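Local coordinates for transcriptional activator II (Enterobacteria phage lambda, PDB 1ZS4), which activates transcription from phage promoters as a DNA-binding homotetramer, allowing lambda to establish the latent state, at residues V34-K38 / S39-R43. Sequence-based numbering, arbitrary orientation.
Sequences VGVDK and SQISR. With nucleotides of chain B; nucleotides of chain A.
Asp37 accepts the backbone N-H of Ser39 on its OD1, the N-cap bond that starts helix 38-47 (OD1 to N 3.0 Å). With CG anti to the backbone N (chi1 -165°), the carboxylate turns back over the first turn, and Ser39 N reaches OD1 from its anti side, 27° out of the carboxylate plane. A short acidic side chain suits this place, since it receives an N-H that has no earlier helical carbonyl to meet. The backbone of Asp37 works too: its N donates to OP2 of DG18 of chain B at 2.9 Å. That same phosphate oxygen takes an N-H from Gln40, whose NE2 also reaches N7 of the guanine at 2.8 Å. One amide nitrogen, brought round by a bend at chi2 (42°), thus spans phosphate and base edge, a task fitted to the two N-H groups of glutamine.

Across the groove, Ser42 OG donates to OP2 of DT8 of chain A, while C5 of DT9 of chain A lies 3.4 Å above the plane of the Arg43 guanidinium, toward the rim of that group. Lys38 NZ and Arg43 NH2, at the ends of long chains, each hydrogen-bond a guanine N7, and Ser39 OG is hydrogen-bonded to N4 of a cytosine base. These contacts are those of a recognition helix reading bases in the major groove.

Behind this polar surface, Val36 CG2 packs on Ile41 CD1 at 3.6 Å, the two side chains crossing at about a right angle. Gly35, with positive phi, lets the chain leave helix 27-34 and turn sharply. Ile41 leans on Thr27, Thr30 and Ala31 of that helix, and Val34 and Val36 touch Trp44, so the apolar side of helix 38-47 packs on helix 27-34, the first helix of the motif, with Val36 in the turn between them.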
loop_
_atom_site.group_PDB
_atom_site.type_symbol
_atom_site.label_atom_id
_atom_site.label_comp_id
_atom_site.label_asym_id
_atom_site.label_seq_id
_atom_site.Cartn_x
_atom_site.Cartn_y
_atom_site.Cartn_z
ATOM N N VAL C 34 -10.428 -4.943 23.245
ATOM C CA VAL C 34 -9.490 -4.555 22.197
ATOM C C VAL C 34 -8.052 -4.850 22.577
ATOM O O VAL C 34 -7.213 -5.130 21.721
ATOM C CB VAL C 34 -9.644 -3.064 21.874
ATOM C CG1 VAL C 34 -8.514 -2.587 20.954
ATOM C CG2 VAL C 34 -10.992 -2.847 21.212
ATOM N N GLY C 35 -7.767 -4.785 23.867
ATOM C CA GLY C 35 -6.419 -5.048 24.317
ATOM C C GLY C 35 -5.535 -3.828 24.513
ATOM O O GLY C 35 -4.337 -3.886 24.234
ATOM N N VAL C 36 -6.119 -2.711 24.949
ATOM C CA VAL C 36 -5.354 -1.495 25.232
ATOM C C VAL C 36 -5.940 -0.937 26.525
ATOM O O VAL C 36 -6.926 -1.463 27.038
ATOM C CB VAL C 36 -5.483 -0.419 24.111
ATOM C CG1 VAL C 36 -4.865 -0.926 22.806
ATOM C CG2 VAL C 36 -6.950 -0.071 23.895
ATOM N N ASP C 37 -5.345 0.121 27.057
ATOM C CA ASP C 37 -5.858 0.699 28.302
ATOM C C ASP C 37 -7.122 1.498 28.030
ATOM O O ASP C 37 -7.349 1.937 26.903
ATOM C CB ASP C 37 -4.815 1.619 28.934
ATOM C CG ASP C 37 -5.135 1.944 30.381
ATOM O OD1 ASP C 37 -5.678 3.021 30.672
ATOM O OD2 ASP C 37 -4.843 1.102 31.246
ATOM N N LYS C 38 -7.948 1.692 29.050
ATOM C CA LYS C 38 -9.160 2.479 28.847
ATOM C C LYS C 38 -8.800 3.904 28.449
ATOM O O LYS C 38 -9.593 4.569 27.785
ATOM C CB LYS C 38 -10.020 2.499 30.110
ATOM C CG LYS C 38 -9.315 2.981 31.355
ATOM C CD LYS C 38 -10.258 2.896 32.557
ATOM C CE LYS C 38 -9.638 3.518 33.811
ATOM N NZ LYS C 38 -10.613 3.593 34.957
ATOM N N SER C 39 -7.611 4.367 28.843
ATOM C CA SER C 39 -7.177 5.723 28.499
ATOM C C SER C 39 -6.977 5.829 26.991
ATOM O O SER C 39 -7.141 6.913 26.409
ATOM C CB SER C 39 -5.889 6.123 29.256
ATOM O OG SER C 39 -4.754 5.322 28.915
ATOM N N GLN C 40 -6.652 4.704 26.351
ATOM C CA GLN C 40 -6.470 4.700 24.906
ATOM C C GLN C 40 -7.838 4.757 24.216
ATOM O O GLN C 40 -8.045 5.562 23.302
ATOM C CB GLN C 40 -5.702 3.450 24.456
ATOM C CG GLN C 40 -4.202 3.719 24.199
ATOM C CD GLN C 40 -3.574 4.606 25.257
ATOM O OE1 GLN C 40 -3.545 5.832 25.112
ATOM N NE2 GLN C 40 -3.077 3.998 26.342
ATOM N N ILE C 41 -8.780 3.922 24.642
ATOM C CA ILE C 41 -10.099 3.969 24.005
ATOM C C ILE C 41 -10.651 5.386 24.171
ATOM O O ILE C 41 -11.187 5.972 23.219
ATOM C CB ILE C 41 -11.079 2.936 24.622
ATOM C CG1 ILE C 41 -10.538 1.514 24.396
ATOM C CG2 ILE C 41 -12.496 3.085 24.000
ATOM C CD1 ILE C 41 -10.220 1.218 22.942
ATOM N N SER C 42 -10.474 5.947 25.363
ATOM C CA SER C 42 -10.944 7.297 25.650
ATOM C C SER C 42 -10.329 8.303 24.672
ATOM O O SER C 42 -11.039 9.093 24.029
ATOM C CB SER C 42 -10.568 7.677 27.092
ATOM O OG SER C 42 -11.064 8.953 27.442
ATOM N N ARG C 43 -9.004 8.261 24.532
ATOM C CA ARG C 43 -8.330 9.197 23.644
ATOM C C ARG C 43 -8.615 8.962 22.169
ATOM O O ARG C 43 -8.669 9.920 21.391
ATOM C CB ARG C 43 -6.824 9.200 23.938
ATOM C CG ARG C 43 -6.530 9.978 25.227
ATOM C CD ARG C 43 -5.096 9.898 25.752
ATOM N NE ARG C 43 -4.917 10.974 26.735
ATOM C CZ ARG C 43 -4.520 10.816 27.993
ATOM N NH1 ARG C 43 -4.232 9.608 28.465
ATOM N NH2 ARG C 43 -4.446 11.883 28.789
ATOM P P DG B 18 -1.565 0.333 26.351
ATOM O OP1 DG B 18 -1.695 -1.134 26.235
ATOM O OP2 DG B 18 -2.795 1.183 26.294
ATOM O "O5'" DG B 18 -0.871 0.627 27.758
ATOM C "C5'" DG B 18 0.351 -0.026 28.082
ATOM C "C4'" DG B 18 0.688 0.134 29.548
ATOM O "O4'" DG B 18 0.986 1.523 29.840
ATOM C "C3'" DG B 18 -0.429 -0.240 30.518
ATOM O "O3'" DG B 18 0.166 -0.810 31.688
ATOM C "C2'" DG B 18 -1.163 1.076 30.716
ATOM C "C1'" DG B 18 -0.052 2.117 30.617
ATOM N N9 DG B 18 -0.448 3.360 29.953
ATOM C C8 DG B 18 -1.279 3.491 28.860
ATOM N N7 DG B 18 -1.472 4.736 28.510
ATOM C C5 DG B 18 -0.716 5.470 29.422
ATOM C C6 DG B 18 -0.529 6.879 29.553
ATOM O O6 DG B 18 -1.004 7.801 28.859
ATOM N N1 DG B 18 0.308 7.183 30.617
ATOM C C2 DG B 18 0.902 6.267 31.445
ATOM N N2 DG B 18 1.673 6.777 32.418
ATOM N N3 DG B 18 0.749 4.957 31.334
ATOM C C4 DG B 18 -0.072 4.631 30.310
ATOM P P DT A 9 -10.751 15.001 29.254
ATOM O OP1 DT A 9 -11.312 16.377 29.274
ATOM O OP2 DT A 9 -10.432 14.360 27.958
ATOM O "O5'" DT A 9 -9.436 14.991 30.159
ATOM C "C5'" DT A 9 -9.553 15.326 31.529
ATOM C "C4'" DT A 9 -8.219 15.333 32.239
ATOM O "O4'" DT A 9 -7.838 13.991 32.648
ATOM C "C3'" DT A 9 -7.044 15.834 31.395
ATOM O "O3'" DT A 9 -6.116 16.430 32.301
ATOM C "C2'" DT A 9 -6.492 14.550 30.791
ATOM C "C1'" DT A 9 -6.659 13.593 31.961
ATOM N N1 DT A 9 -6.711 12.138 31.725
ATOM C C2 DT A 9 -6.208 11.306 32.710
ATOM O O2 DT A 9 -5.709 11.709 33.747
ATOM N N3 DT A 9 -6.319 9.972 32.442
ATOM C C4 DT A 9 -6.870 9.392 31.324
ATOM O O4 DT A 9 -6.925 8.169 31.242
ATOM C C5 DT A 9 -7.362 10.313 30.325
ATOM C C7 DT A 9 -7.968 9.767 29.068
ATOM C C6 DT A 9 -7.256 11.625 30.569
ATOM P P DT A 8 -14.524 9.404 28.309
ATOM O OP1 DT A 8 -15.328 10.334 27.468
ATOM O OP2 DT A 8 -13.738 8.336 27.654
ATOM O "O5'" DT A 8 -13.580 10.315 29.217
ATOM C "C5'" DT A 8 -14.178 11.298 30.051
ATOM C "C4'" DT A 8 -13.171 12.242 30.675
ATOM O "O4'" DT A 8 -12.428 11.570 31.733
ATOM C "C3'" DT A 8 -12.097 12.779 29.726
ATOM O "O3'" DT A 8 -11.767 14.121 30.125
ATOM C "C2'" DT A 8 -10.952 11.787 29.903
ATOM C "C1'" DT A 8 -11.050 11.474 31.392
ATOM N N1 DT A 8 -10.518 10.185 31.916
ATOM C C2 DT A 8 -9.772 10.225 33.087
ATOM O O2 DT A 8 -9.496 11.262 33.682
ATOM N N3 DT A 8 -9.353 9.000 33.540
ATOM C C4 DT A 8 -9.583 7.775 32.956
ATOM O O4 DT A 8 -9.149 6.757 33.477
ATOM C C5 DT A 8 -10.347 7.801 31.727
ATOM C C7 DT A 8 -10.618 6.502 31.028
ATOM C C6 DT A 8 -10.774 8.986 31.272
#